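Local coordinates for EF-P arginine 32 rhamnosyl-transferase (Pseudomonas putida KT2440, PDB 5NV8), which belongs to the EarP family of rhamnosyltransferases, enzymes with the GT-B fold of two facing Rossmann-like domains, at residues A[321-326]-A[333-338]; A[212-217]-A[349-354]; A[296-301]-A[356-361]; A[174-177]-A[181-184]. All coordinates share one frame; numbering follows the deposited sequence.

Contact 1: residues A[321-326]-A[333-338]; sequences HYRCGL and ALLGLW
Y322 and L334 cross at about a right angle, the leucine methyls meeting the CD2 and CE2 atoms of the phenol ring obliquely: Y322 CD2 lies 4.0 Å from L334 CD2, and L334 CD1 is slightly farther from Y322 CE2. The same ring corner turns to W338, with Y322 CE2 4.1 Å from W338 CZ2. Centroids of the tyrosine ring and the six-membered indole ring are 5.4 Å apart and the planes are inclined at 37°, an oblique aromatic contact. Y322 reaches this place with CG anti to its main-chain nitrogen (chi1 -159°). L334 CD2 is the shared methyl, since it also touches L326 CD1 at 3.8 Å, again with the two side chains crossed nearly perpendicularly.

On the solvent side the character changes. R323 lies across L335, whose two methyls cover one face of the guanidinium group. L335 CD2 is 3.3 Å from R323 NH1, and L335 CD1 sits 3.8 Å from R323 CD. The bend at chi3 (-105°) lays the guanidinium alongside L335, and NE forms a salt bridge with D331 of helix 328-343.

The segments belong to successive helices, 315-322 and 328-343, with a type I beta turn from R323 to L326 between them. No hydrogen bond crosses the contact. F318, H364 and W368 surround Y322. Both Y322 and W338 pack on strand 299-302, and the helix pair covers this edge strand of the Rossmann-like sheet. The contact therefore holds by apolar and aromatic packing inside, while at its margin a leucine shields one face of an arginine whose charge is probably balanced by D331.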
loop_
_atom_site.group_PDB
_atom_site.type_symbol
_atom_site.label_atom_id
_atom_site.label_comp_id
_atom_site.label_asym_id
_atom_site.label_seq_id
_atom_site.Cartn_x
_atom_site.Cartn_y
_atom_site.Cartn_z
ATOM N N HIS A 321 0.737 -17.596 -3.525
ATOM C CA HIS A 321 1.010 -17.665 -2.094
ATOM C C HIS A 321 -0.125 -17.092 -1.256
ATOM O O HIS A 321 -0.384 -17.589 -0.153
ATOM C CB HIS A 321 2.301 -16.915 -1.747
ATOM C CG HIS A 321 3.376 -17.039 -2.780
ATOM N ND1 HIS A 321 3.419 -16.251 -3.909
ATOM C CD2 HIS A 321 4.459 -17.850 -2.845
ATOM C CE1 HIS A 321 4.477 -16.576 -4.631
ATOM N NE2 HIS A 321 5.125 -17.544 -4.008
ATOM N N TYR A 322 -0.808 -16.060 -1.761
ATOM C CA TYR A 322 -1.786 -15.338 -0.953
ATOM C C TYR A 322 -3.033 -16.167 -0.679
ATOM O O TYR A 322 -3.682 -15.976 0.355
ATOM C CB TYR A 322 -2.166 -14.027 -1.646
ATOM C CG TYR A 322 -2.763 -12.985 -0.720
ATOM C CD1 TYR A 322 -1.987 -12.367 0.252
ATOM C CD2 TYR A 322 -4.098 -12.617 -0.823
ATOM C CE1 TYR A 322 -2.524 -11.415 1.100
ATOM C CE2 TYR A 322 -4.646 -11.665 0.019
ATOM C CZ TYR A 322 -3.855 -11.067 0.978
ATOM O OH TYR A 322 -4.391 -10.120 1.821
ATOM N N ARG A 323 -3.378 -17.088 -1.571
ATOM C CA ARG A 323 -4.649 -17.802 -1.512
ATOM C C ARG A 323 -4.572 -19.133 -0.772
ATOM O O ARG A 323 -5.580 -19.846 -0.711
ATOM C CB ARG A 323 -5.163 -18.049 -2.934
ATOM C CG ARG A 323 -4.511 -19.250 -3.602
ATOM C CD ARG A 323 -4.850 -19.338 -5.071
ATOM N NE ARG A 323 -5.822 -20.395 -5.325
ATOM C CZ ARG A 323 -6.205 -20.781 -6.537
ATOM N NH1 ARG A 323 -5.686 -20.206 -7.613
ATOM N NH2 ARG A 323 -7.100 -21.749 -6.672
ATOM N N CYS A 324 -3.421 -19.471 -0.184
ATOM C CA CYS A 324 -3.156 -20.858 0.195
ATOM C C CYS A 324 -4.109 -21.364 1.276
ATOM O O CYS A 324 -4.565 -22.511 1.216
ATOM C CB CYS A 324 -1.703 -21.001 0.647
ATOM S SG CYS A 324 -0.529 -21.172 -0.718
ATOM N N GLY A 325 -4.427 -20.534 2.269
ATOM C CA GLY A 325 -5.141 -21.028 3.431
ATOM C C GLY A 325 -6.658 -21.015 3.387
ATOM O O GLY A 325 -7.291 -21.574 4.288
ATOM N N LEU A 326 -7.268 -20.412 2.372
ATOM C CA LEU A 326 -8.707 -20.192 2.386
ATOM C C LEU A 326 -9.470 -21.387 1.816
ATOM O O LEU A 326 -8.942 -22.191 1.045
ATOM C CB LEU A 326 -9.063 -18.926 1.606
ATOM C CG LEU A 326 -8.640 -17.617 2.272
ATOM C CD1 LEU A 326 -8.449 -16.521 1.236
ATOM C CD2 LEU A 326 -9.654 -17.196 3.328
ATOM N N ALA A 333 -13.701 -16.554 -4.234
ATOM C CA ALA A 333 -14.167 -15.176 -4.134
ATOM C C ALA A 333 -13.009 -14.187 -4.129
ATOM O O ALA A 333 -13.169 -13.045 -4.576
ATOM C CB ALA A 333 -15.023 -15.004 -2.879
ATOM N N LEU A 334 -11.844 -14.598 -3.632
ATOM C CA LEU A 334 -10.682 -13.717 -3.645
ATOM C C LEU A 334 -10.042 -13.649 -5.028
ATOM O O LEU A 334 -9.561 -12.584 -5.432
ATOM C CB LEU A 334 -9.671 -14.182 -2.595
ATOM C CG LEU A 334 -8.200 -13.790 -2.749
ATOM C CD1 LEU A 334 -8.001 -12.322 -2.415
ATOM C CD2 LEU A 334 -7.332 -14.662 -1.861
ATOM N N LEU A 335 -10.042 -14.761 -5.769
ATOM C CA LEU A 335 -9.544 -14.736 -7.141
ATOM C C LEU A 335 -10.431 -13.876 -8.034
ATOM O O LEU A 335 -9.931 -13.072 -8.829
ATOM C CB LEU A 335 -9.456 -16.159 -7.694
ATOM C CG LEU A 335 -8.128 -16.903 -7.570
ATOM C CD1 LEU A 335 -7.749 -17.107 -6.111
ATOM C CD2 LEU A 335 -8.205 -18.235 -8.300
ATOM N N GLY A 336 -11.751 -14.036 -7.919
ATOM C CA GLY A 336 -12.655 -13.233 -8.720
ATOM C C GLY A 336 -12.613 -11.759 -8.372
ATOM O O GLY A 336 -12.873 -10.911 -9.228
ATOM N N LEU A 337 -12.280 -11.436 -7.121
ATOM C CA LEU A 337 -12.206 -10.039 -6.707
ATOM C C LEU A 337 -10.984 -9.352 -7.300
ATOM O O LEU A 337 -11.085 -8.255 -7.858
ATOM C CB LEU A 337 -12.177 -9.939 -5.178
ATOM C CG LEU A 337 -12.318 -8.525 -4.597
ATOM C CD1 LEU A 337 -13.433 -7.724 -5.274
ATOM C CD2 LEU A 337 -12.498 -8.562 -3.081
ATOM N N TRP A 338 -9.818 -9.981 -7.179
ATOM C CA TRP A 338 -8.572 -9.334 -7.568
ATOM C C TRP A 338 -8.369 -9.350 -9.079
ATOM O O TRP A 338 -7.853 -8.381 -9.647
ATOM C CB TRP A 338 -7.401 -10.008 -6.851
ATOM C CG TRP A 338 -7.281 -9.611 -5.414
ATOM C CD1 TRP A 338 -8.283 -9.559 -4.489
ATOM C CD2 TRP A 338 -6.085 -9.217 -4.733
ATOM N NE1 TRP A 338 -7.784 -9.151 -3.274
ATOM C CE2 TRP A 338 -6.436 -8.938 -3.397
ATOM C CE3 TRP A 338 -4.752 -9.074 -5.125
ATOM C CZ2 TRP A 338 -5.502 -8.522 -2.452
ATOM C CZ3 TRP A 338 -3.828 -8.661 -4.186
ATOM C CH2 TRP A 338 -4.207 -8.389 -2.864
#

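Contact 2: residues A[212-217]-A[349-354]; sequences GNWLDA and QAWRAA
The indole of W214 presents its edge to a face of W351: NE1 stands 3.2 Å above the W351 ring plane, displaced toward the rim, and W351 CD2 lies close to the W214 plane. The two five-membered rings have centroids 4.8 Å apart and planes at 66°, an edge-to-face pair. W214 NE1 is 3.3 Å from W351 CD2, which puts the polar N-H edge against the pi cloud, although no classical hydrogen bond forms. Further along, W214 CZ2 reaches W351 CZ3 at 3.9 Å. Both indoles leave their helices with CG anti to the main-chain nitrogen (chi1 -164° for W214), which brings the two ring systems together between the helices. W341 and F280 add further edge-to-face partners, to W214 and W351 respectively.

Beside the rings, A217 CB touches R352 NH1 at 3.8 Å and, less closely, W351 CD1. R352 bends at chi3, which brings NH1 up to the alanine methyl.

The helix axes come within 9.7 Å, inclined at 46°. Helix 211-220 connects the adjacent parallel strands 199-203 and 225-230, and both tryptophans touch I201 of the first strand; this beta-alpha-beta crossover, with helix 347-355 packed beside it, is characteristic of a Rossmann-like domain.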
loop_
_atom_site.group_PDB
_atom_site.type_symbol
_atom_site.label_atom_id
_atom_site.label_comp_id
_atom_site.label_asym_id
_atom_site.label_seq_id
_atom_site.Cartn_x
_atom_site.Cartn_y
_atom_site.Cartn_z
ATOM N N GLY A 212 -16.797 2.292 -12.134
ATOM C CA GLY A 212 -18.226 2.561 -12.164
ATOM C C GLY A 212 -19.061 1.392 -11.675
ATOM O O GLY A 212 -20.045 1.580 -10.955
ATOM N N ASN A 213 -18.683 0.171 -12.059
ATOM C CA ASN A 213 -19.440 -1.001 -11.628
ATOM C C ASN A 213 -19.306 -1.226 -10.126
ATOM O O ASN A 213 -20.260 -1.663 -9.472
ATOM C CB ASN A 213 -18.985 -2.239 -12.402
ATOM C CG ASN A 213 -19.390 -2.196 -13.867
ATOM O OD1 ASN A 213 -20.332 -1.498 -14.245
ATOM N ND2 ASN A 213 -18.677 -2.948 -14.699
ATOM N N TRP A 214 -18.133 -0.932 -9.561
ATOM C CA TRP A 214 -17.939 -1.106 -8.123
ATOM C C TRP A 214 -18.744 -0.082 -7.333
ATOM O O TRP A 214 -19.424 -0.429 -6.361
ATOM C CB TRP A 214 -16.455 -1.003 -7.774
ATOM C CG TRP A 214 -16.125 -1.544 -6.419
ATOM C CD1 TRP A 214 -16.871 -2.415 -5.682
ATOM C CD2 TRP A 214 -14.965 -1.246 -5.634
ATOM N NE1 TRP A 214 -16.247 -2.681 -4.489
ATOM C CE2 TRP A 214 -15.073 -1.977 -4.435
ATOM C CE3 TRP A 214 -13.842 -0.437 -5.831
ATOM C CZ2 TRP A 214 -14.104 -1.922 -3.436
ATOM C CZ3 TRP A 214 -12.881 -0.383 -4.837
ATOM C CH2 TRP A 214 -13.018 -1.121 -3.655
ATOM N N LEU A 215 -18.671 1.191 -7.732
ATOM C CA LEU A 215 -19.425 2.226 -7.034
ATOM C C LEU A 215 -20.927 2.023 -7.181
ATOM O O LEU A 215 -21.691 2.410 -6.289
ATOM C CB LEU A 215 -19.022 3.609 -7.545
ATOM C CG LEU A 215 -17.530 3.945 -7.554
ATOM C CD1 LEU A 215 -17.318 5.369 -8.051
ATOM C CD2 LEU A 215 -16.907 3.749 -6.182
ATOM N N ASP A 216 -21.373 1.428 -8.291
ATOM C CA ASP A 216 -22.781 1.065 -8.410
ATOM C C ASP A 216 -23.145 -0.034 -7.418
ATOM O O ASP A 216 -24.256 -0.046 -6.875
ATOM C CB ASP A 216 -23.096 0.621 -9.839
ATOM C CG ASP A 216 -23.097 1.776 -10.823
ATOM O OD1 ASP A 216 -23.266 2.934 -10.388
ATOM O OD2 ASP A 216 -22.937 1.523 -12.037
ATOM N N ALA A 217 -22.220 -0.963 -7.170
ATOM C CA ALA A 217 -22.474 -2.020 -6.196
ATOM C C ALA A 217 -22.553 -1.461 -4.782
ATOM O O ALA A 217 -23.448 -1.828 -4.012
ATOM C CB ALA A 217 -21.390 -3.093 -6.295
ATOM N N GLN A 349 -20.385 -8.288 -9.089
ATOM C CA GLN A 349 -20.518 -9.700 -8.734
ATOM C C GLN A 349 -19.392 -10.147 -7.810
ATOM O O GLN A 349 -19.634 -10.841 -6.816
ATOM C CB GLN A 349 -20.542 -10.565 -9.996
ATOM C CG GLN A 349 -21.757 -10.364 -10.888
ATOM C CD GLN A 349 -23.063 -10.731 -10.207
ATOM O OE1 GLN A 349 -23.096 -11.579 -9.315
ATOM N NE2 GLN A 349 -24.150 -10.096 -10.634
ATOM N N ALA A 350 -18.156 -9.752 -8.120
ATOM C CA ALA A 350 -17.016 -10.165 -7.308
ATOM C C ALA A 350 -17.091 -9.573 -5.907
ATOM O O ALA A 350 -16.877 -10.278 -4.913
ATOM C CB ALA A 350 -15.712 -9.762 -7.996
ATOM N N TRP A 351 -17.403 -8.276 -5.807
ATOM C CA TRP A 351 -17.448 -7.621 -4.503
ATOM C C TRP A 351 -18.475 -8.275 -3.586
ATOM O O TRP A 351 -18.186 -8.548 -2.415
ATOM C CB TRP A 351 -17.745 -6.131 -4.674
ATOM C CG TRP A 351 -18.072 -5.427 -3.396
ATOM C CD1 TRP A 351 -19.299 -4.999 -2.989
ATOM C CD2 TRP A 351 -17.155 -5.070 -2.353
ATOM N NE1 TRP A 351 -19.208 -4.400 -1.758
ATOM C CE2 TRP A 351 -17.903 -4.430 -1.344
ATOM C CE3 TRP A 351 -15.778 -5.232 -2.173
ATOM C CZ2 TRP A 351 -17.318 -3.948 -0.173
ATOM C CZ3 TRP A 351 -15.200 -4.754 -1.010
ATOM C CH2 TRP A 351 -15.970 -4.120 -0.024
ATOM N N ARG A 352 -19.677 -8.549 -4.100
ATOM C CA ARG A 352 -20.704 -9.176 -3.272
ATOM C C ARG A 352 -20.314 -10.599 -2.886
ATOM O O ARG A 352 -20.577 -11.037 -1.760
ATOM C CB ARG A 352 -22.050 -9.175 -3.995
ATOM C CG ARG A 352 -22.643 -7.786 -4.179
ATOM C CD ARG A 352 -24.007 -7.831 -4.846
ATOM N NE ARG A 352 -23.906 -7.779 -6.301
ATOM C CZ ARG A 352 -24.064 -6.677 -7.026
ATOM N NH1 ARG A 352 -24.322 -5.515 -6.441
ATOM N NH2 ARG A 352 -23.951 -6.735 -8.342
ATOM N N ALA A 353 -19.679 -11.332 -3.808
ATOM C CA ALA A 353 -19.216 -12.678 -3.487
ATOM C C ALA A 353 -18.180 -12.653 -2.371
ATOM O O ALA A 353 -18.226 -13.480 -1.454
ATOM C CB ALA A 353 -18.645 -13.347 -4.734
ATOM N N ALA A 354 -17.237 -11.707 -2.426
ATOM C CA ALA A 354 -16.227 -11.619 -1.375
ATOM C C ALA A 354 -16.843 -11.229 -0.037
ATOM O O ALA A 354 -16.371 -11.678 1.015
ATOM C CB ALA A 354 -15.138 -10.622 -1.770
#

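Contact 3: residues A[296-301]-A[356-361]; sequences GQPMLW and QHWPEL
W358 meets P298 through an unusual first torsion: chi1 is -147°, well short of a fully anti placement of CG against the main-chain nitrogen, and the outer atoms of the six-membered ring come up to the proline. With chi2 at -110° the plane is turned so that P298 CG stands 3.9 Å above it, displaced toward the rim. The closest pair is P298 CB with W358 CZ2, also 3.9 Å apart; CB arrives obliquely, and the proline ring crosses the indole at a slant instead of lying flat upon it. P298 CG has a second neighbour in the main chain, L361 O at 4.1 Å, while the leucine side chain remains slightly more distant.

P298 stands just before strand 299-302, the outermost parallel strand of a Rossmann-like sheet. Backbone hydrogen bonds join P298 and L300 to N281 and L300 to V283, which fixes the strand beside 280-284. The strand follows helix 287-295 through G296, whose positive phi (81°) turns the chain out of the helix.

On the other side, H357 occupies the N-cap position of helix 358-373, and L361 N donates to H357 O over 3.0 Å in the first turn. W358 thus projects from the very start of that helix. R355 makes a cation-pi contact with its indole, and F280 of the neighbouring strand touches P298.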
loop_
_atom_site.group_PDB
_atom_site.type_symbol
_atom_site.label_atom_id
_atom_site.label_comp_id
_atom_site.label_asym_id
_atom_site.label_seq_id
_atom_site.Cartn_x
_atom_site.Cartn_y
_atom_site.Cartn_z
ATOM N N GLY A 296 -2.965 -5.402 7.755
ATOM C CA GLY A 296 -3.668 -6.574 8.238
ATOM C C GLY A 296 -5.148 -6.651 7.914
ATOM O O GLY A 296 -5.798 -7.620 8.326
ATOM N N GLN A 297 -5.704 -5.680 7.193
ATOM C CA GLN A 297 -7.114 -5.692 6.831
ATOM C C GLN A 297 -7.305 -6.236 5.422
ATOM O O GLN A 297 -6.357 -6.289 4.634
ATOM C CB GLN A 297 -7.701 -4.278 6.926
ATOM C CG GLN A 297 -7.403 -3.571 8.234
ATOM C CD GLN A 297 -8.270 -4.069 9.373
ATOM O OE1 GLN A 297 -8.004 -5.122 9.954
ATOM N NE2 GLN A 297 -9.312 -3.311 9.702
ATOM N N PRO A 298 -8.519 -6.675 5.074
ATOM C CA PRO A 298 -8.783 -7.088 3.690
ATOM C C PRO A 298 -8.416 -5.981 2.713
ATOM O O PRO A 298 -8.644 -4.799 2.975
ATOM C CB PRO A 298 -10.289 -7.370 3.688
ATOM C CG PRO A 298 -10.586 -7.773 5.082
ATOM C CD PRO A 298 -9.667 -6.953 5.956
ATOM N N MET A 299 -7.836 -6.367 1.579
ATOM C CA MET A 299 -7.221 -5.396 0.688
ATOM C C MET A 299 -7.469 -5.766 -0.769
ATOM O O MET A 299 -7.997 -6.834 -1.090
ATOM C CB MET A 299 -5.712 -5.287 0.938
ATOM C CG MET A 299 -5.032 -6.628 1.151
ATOM S SD MET A 299 -3.335 -6.448 1.716
ATOM C CE MET A 299 -2.641 -5.558 0.332
ATOM N N LEU A 300 -7.062 -4.857 -1.653
ATOM C CA LEU A 300 -7.152 -5.049 -3.092
ATOM C C LEU A 300 -5.965 -4.355 -3.746
ATOM O O LEU A 300 -5.530 -3.297 -3.286
ATOM C CB LEU A 300 -8.469 -4.495 -3.645
ATOM C CG LEU A 300 -8.767 -4.756 -5.122
ATOM C CD1 LEU A 300 -8.570 -6.226 -5.464
ATOM C CD2 LEU A 300 -10.187 -4.305 -5.459
ATOM N N TRP A 301 -5.454 -4.954 -4.820
ATOM C CA TRP A 301 -4.248 -4.492 -5.492
ATOM C C TRP A 301 -4.561 -4.128 -6.936
ATOM O O TRP A 301 -5.338 -4.816 -7.606
ATOM C CB TRP A 301 -3.158 -5.567 -5.448
ATOM C CG TRP A 301 -1.808 -5.133 -5.943
ATOM C CD1 TRP A 301 -1.300 -3.864 -5.962
ATOM C CD2 TRP A 301 -0.784 -5.982 -6.476
ATOM N NE1 TRP A 301 -0.028 -3.871 -6.482
ATOM C CE2 TRP A 301 0.313 -5.158 -6.804
ATOM C CE3 TRP A 301 -0.690 -7.357 -6.712
ATOM C CZ2 TRP A 301 1.487 -5.665 -7.354
ATOM C CZ3 TRP A 301 0.477 -7.859 -7.259
ATOM C CH2 TRP A 301 1.551 -7.014 -7.575
ATOM N N GLN A 356 -19.624 -12.225 1.071
ATOM C CA GLN A 356 -20.225 -13.420 1.651
ATOM C C GLN A 356 -19.263 -14.176 2.556
ATOM O O GLN A 356 -19.704 -15.058 3.300
ATOM C CB GLN A 356 -20.719 -14.365 0.549
ATOM C CG GLN A 356 -21.579 -13.710 -0.517
ATOM C CD GLN A 356 -22.766 -12.971 0.064
ATOM O OE1 GLN A 356 -22.803 -11.741 0.072
ATOM N NE2 GLN A 356 -23.747 -13.720 0.555
ATOM N N HIS A 357 -17.973 -13.858 2.508
ATOM C CA HIS A 357 -16.949 -14.581 3.252
ATOM C C HIS A 357 -16.059 -13.615 4.020
ATOM O O HIS A 357 -14.853 -13.835 4.158
ATOM C CB HIS A 357 -16.112 -15.450 2.318
ATOM C CG HIS A 357 -16.922 -16.330 1.418
ATOM N ND1 HIS A 357 -17.629 -17.419 1.884
ATOM C CD2 HIS A 357 -17.132 -16.288 0.082
ATOM C CE1 HIS A 357 -18.241 -18.007 0.872
ATOM N NE2 HIS A 357 -17.956 -17.341 -0.233
ATOM N N TRP A 358 -16.638 -12.534 4.539
ATOM C CA TRP A 358 -15.820 -11.508 5.181
ATOM C C TRP A 358 -15.090 -11.996 6.427
ATOM O O TRP A 358 -13.905 -11.645 6.580
ATOM C CB TRP A 358 -16.677 -10.278 5.497
ATOM C CG TRP A 358 -15.906 -9.008 5.394
ATOM C CD1 TRP A 358 -15.531 -8.192 6.420
ATOM C CD2 TRP A 358 -15.397 -8.408 4.196
ATOM N NE1 TRP A 358 -14.822 -7.120 5.935
ATOM C CE2 TRP A 358 -14.727 -7.228 4.572
ATOM C CE3 TRP A 358 -15.445 -8.755 2.841
ATOM C CZ2 TRP A 358 -14.111 -6.390 3.643
ATOM C CZ3 TRP A 358 -14.833 -7.921 1.918
ATOM C CH2 TRP A 358 -14.174 -6.752 2.324
ATOM N N PRO A 359 -15.694 -12.768 7.343
ATOM C CA PRO A 359 -14.905 -13.282 8.477
ATOM C C PRO A 359 -13.700 -14.106 8.055
ATOM O O PRO A 359 -12.637 -14.009 8.683
ATOM C CB PRO A 359 -15.925 -14.123 9.256
ATOM C CG PRO A 359 -17.224 -13.492 8.950
ATOM C CD PRO A 359 -17.130 -13.066 7.510
ATOM N N GLU A 360 -13.836 -14.918 7.004
ATOM C CA GLU A 360 -12.694 -15.679 6.507
ATOM C C GLU A 360 -11.634 -14.760 5.910
ATOM O O GLU A 360 -10.435 -14.960 6.134
ATOM C CB GLU A 360 -13.152 -16.705 5.470
ATOM C CG GLU A 360 -13.280 -18.124 6.002
ATOM C CD GLU A 360 -12.971 -19.175 4.950
ATOM O OE1 GLU A 360 -13.804 -19.384 4.044
ATOM O OE2 GLU A 360 -11.890 -19.794 5.028
ATOM N N LEU A 361 -12.057 -13.745 5.150
ATOM C CA LEU A 361 -11.093 -12.841 4.528
ATOM C C LEU A 361 -10.420 -11.947 5.563
ATOM O O LEU A 361 -9.233 -11.627 5.432
ATOM C CB LEU A 361 -11.781 -12.002 3.452
ATOM C CG LEU A 361 -12.439 -12.781 2.309
ATOM C CD1 LEU A 361 -12.857 -11.846 1.186
ATOM C CD2 LEU A 361 -11.507 -13.861 1.788
#

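Contact 4: residues A[174-177]-A[181-184]; sequences DGFQ and EARR
R183 lies across the C-terminal end of the preceding helix, where two consecutive helices, 169-177 and 180-189, are joined by a short two-residue turn ahead of the first strand of the Rossmann-like sheet. From CB, the chain leaves with CG anti to the carbonyl carbon (chi1 -66°), and CG comes 3.6 Å from F176 O. CD then passes Q177 O at 4.1 Å. A bend at chi3 (131°) carries the guanidinium group over the end of the helix, where Q177 O sits 3.8 Å above its plane and over its centre. The carbonyl dipole probably favours the positive charge there, but it contacts the face and not an N-H. At the tip, NH2 rests 4.0 Å from Q177 CG and makes a weak hydrogen bond to W276 O. The same W276 O accepts a hydrogen bond from Q177 NE2; the amide and guanidinium planes are 78° apart.

Beside this, the F176 ring meets A182 obliquely, with CE1 3.8 Å from A182 O and CD1 in looser contact with A182 CB. Its other neighbours include R273 and S277 of helix 268-277. R183 NE, 3.8 Å from Q177 CA, is buried without a hydrogen-bond partner in the model.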
loop_
_atom_site.group_PDB
_atom_site.type_symbol
_atom_site.label_atom_id
_atom_site.label_comp_id
_atom_site.label_asym_id
_atom_site.label_seq_id
_atom_site.Cartn_x
_atom_site.Cartn_y
_atom_site.Cartn_z
ATOM N N ASP A 174 -0.940 -2.074 16.235
ATOM C CA ASP A 174 -1.833 -2.651 17.234
ATOM C C ASP A 174 -2.299 -1.606 18.241
ATOM O O ASP A 174 -3.479 -1.576 18.610
ATOM C CB ASP A 174 -1.130 -3.808 17.941
ATOM C CG ASP A 174 -0.862 -4.973 17.013
ATOM O OD1 ASP A 174 -0.241 -5.962 17.455
ATOM O OD2 ASP A 174 -1.282 -4.897 15.838
ATOM N N GLY A 175 -1.389 -0.744 18.701
ATOM C CA GLY A 175 -1.777 0.295 19.640
ATOM C C GLY A 175 -2.751 1.297 19.049
ATOM O O GLY A 175 -3.601 1.837 19.761
ATOM N N PHE A 176 -2.642 1.557 17.746
ATOM C CA PHE A 176 -3.570 2.476 17.093
ATOM C C PHE A 176 -4.956 1.854 16.963
ATOM O O PHE A 176 -5.965 2.489 17.292
ATOM C CB PHE A 176 -3.023 2.874 15.720
ATOM C CG PHE A 176 -3.918 3.808 14.955
ATOM C CD1 PHE A 176 -3.797 5.179 15.100
ATOM C CD2 PHE A 176 -4.878 3.314 14.087
ATOM C CE1 PHE A 176 -4.617 6.039 14.395
ATOM C CE2 PHE A 176 -5.701 4.168 13.384
ATOM C CZ PHE A 176 -5.569 5.532 13.536
ATOM N N GLN A 177 -5.025 0.608 16.487
ATOM C CA GLN A 177 -6.304 -0.052 16.256
ATOM C C GLN A 177 -6.998 -0.477 17.544
ATOM O O GLN A 177 -8.192 -0.796 17.503
ATOM C CB GLN A 177 -6.109 -1.272 15.354
ATOM C CG GLN A 177 -5.566 -0.938 13.976
ATOM C CD GLN A 177 -5.393 -2.166 13.098
ATOM O OE1 GLN A 177 -5.035 -3.245 13.577
ATOM N NE2 GLN A 177 -5.649 -2.008 11.805
ATOM N N GLU A 181 -10.158 6.279 20.910
ATOM C CA GLU A 181 -10.027 7.721 20.739
ATOM C C GLU A 181 -8.952 8.063 19.714
ATOM O O GLU A 181 -9.102 9.026 18.952
ATOM C CB GLU A 181 -9.726 8.386 22.085
ATOM C CG GLU A 181 -9.186 9.805 21.977
ATOM C CD GLU A 181 -10.286 10.837 21.811
ATOM O OE1 GLU A 181 -10.656 11.131 20.653
ATOM O OE2 GLU A 181 -10.775 11.357 22.836
ATOM N N ALA A 182 -7.865 7.287 19.681
ATOM C CA ALA A 182 -6.851 7.486 18.650
ATOM C C ALA A 182 -7.454 7.335 17.259
ATOM O O ALA A 182 -7.125 8.099 16.343
ATOM C CB ALA A 182 -5.698 6.503 18.846
ATOM N N ARG A 183 -8.349 6.360 17.085
ATOM C CA ARG A 183 -9.053 6.223 15.816
ATOM C C ARG A 183 -9.928 7.440 15.542
ATOM O O ARG A 183 -10.021 7.904 14.399
ATOM C CB ARG A 183 -9.895 4.948 15.822
ATOM C CG ARG A 183 -9.082 3.669 15.879
ATOM C CD ARG A 183 -9.963 2.455 15.647
ATOM N NE ARG A 183 -9.406 1.555 14.642
ATOM C CZ ARG A 183 -9.995 0.435 14.236
ATOM N NH1 ARG A 183 -11.164 0.079 14.751
ATOM N NH2 ARG A 183 -9.419 -0.327 13.317
ATOM N N ARG A 184 -10.570 7.976 16.583
ATOM C CA ARG A 184 -11.450 9.125 16.401
ATOM C C ARG A 184 -10.655 10.390 16.107
ATOM O O ARG A 184 -11.084 11.225 15.304
ATOM C CB ARG A 184 -12.323 9.317 17.642
#

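In the fold
Contacts 2 and 3 are buried, whereas contacts 1 and 4 are only partly so. Contacts 1 to 3 rest on aromatic packing, with arginines at the margins of 1 and 2; in contact 4 an arginine carries much of the contact. The first three form one continuous region beside the sheet, contact 3 at edge strand 299-302 and contact 2 at inner strand 199-203. W351 of contact 2 touches W358 of contact 3, and A350 and A354 pack against helix 328-343. Contacts 2 and 3 cross along the chain, joining parts far apart in sequence, while contacts 1 and 4 join neighbouring helices. Contact 4 lies apart, its centre about 29 Å from those of contacts 1 and 2; it touches contact 3 through Q177 and Q297.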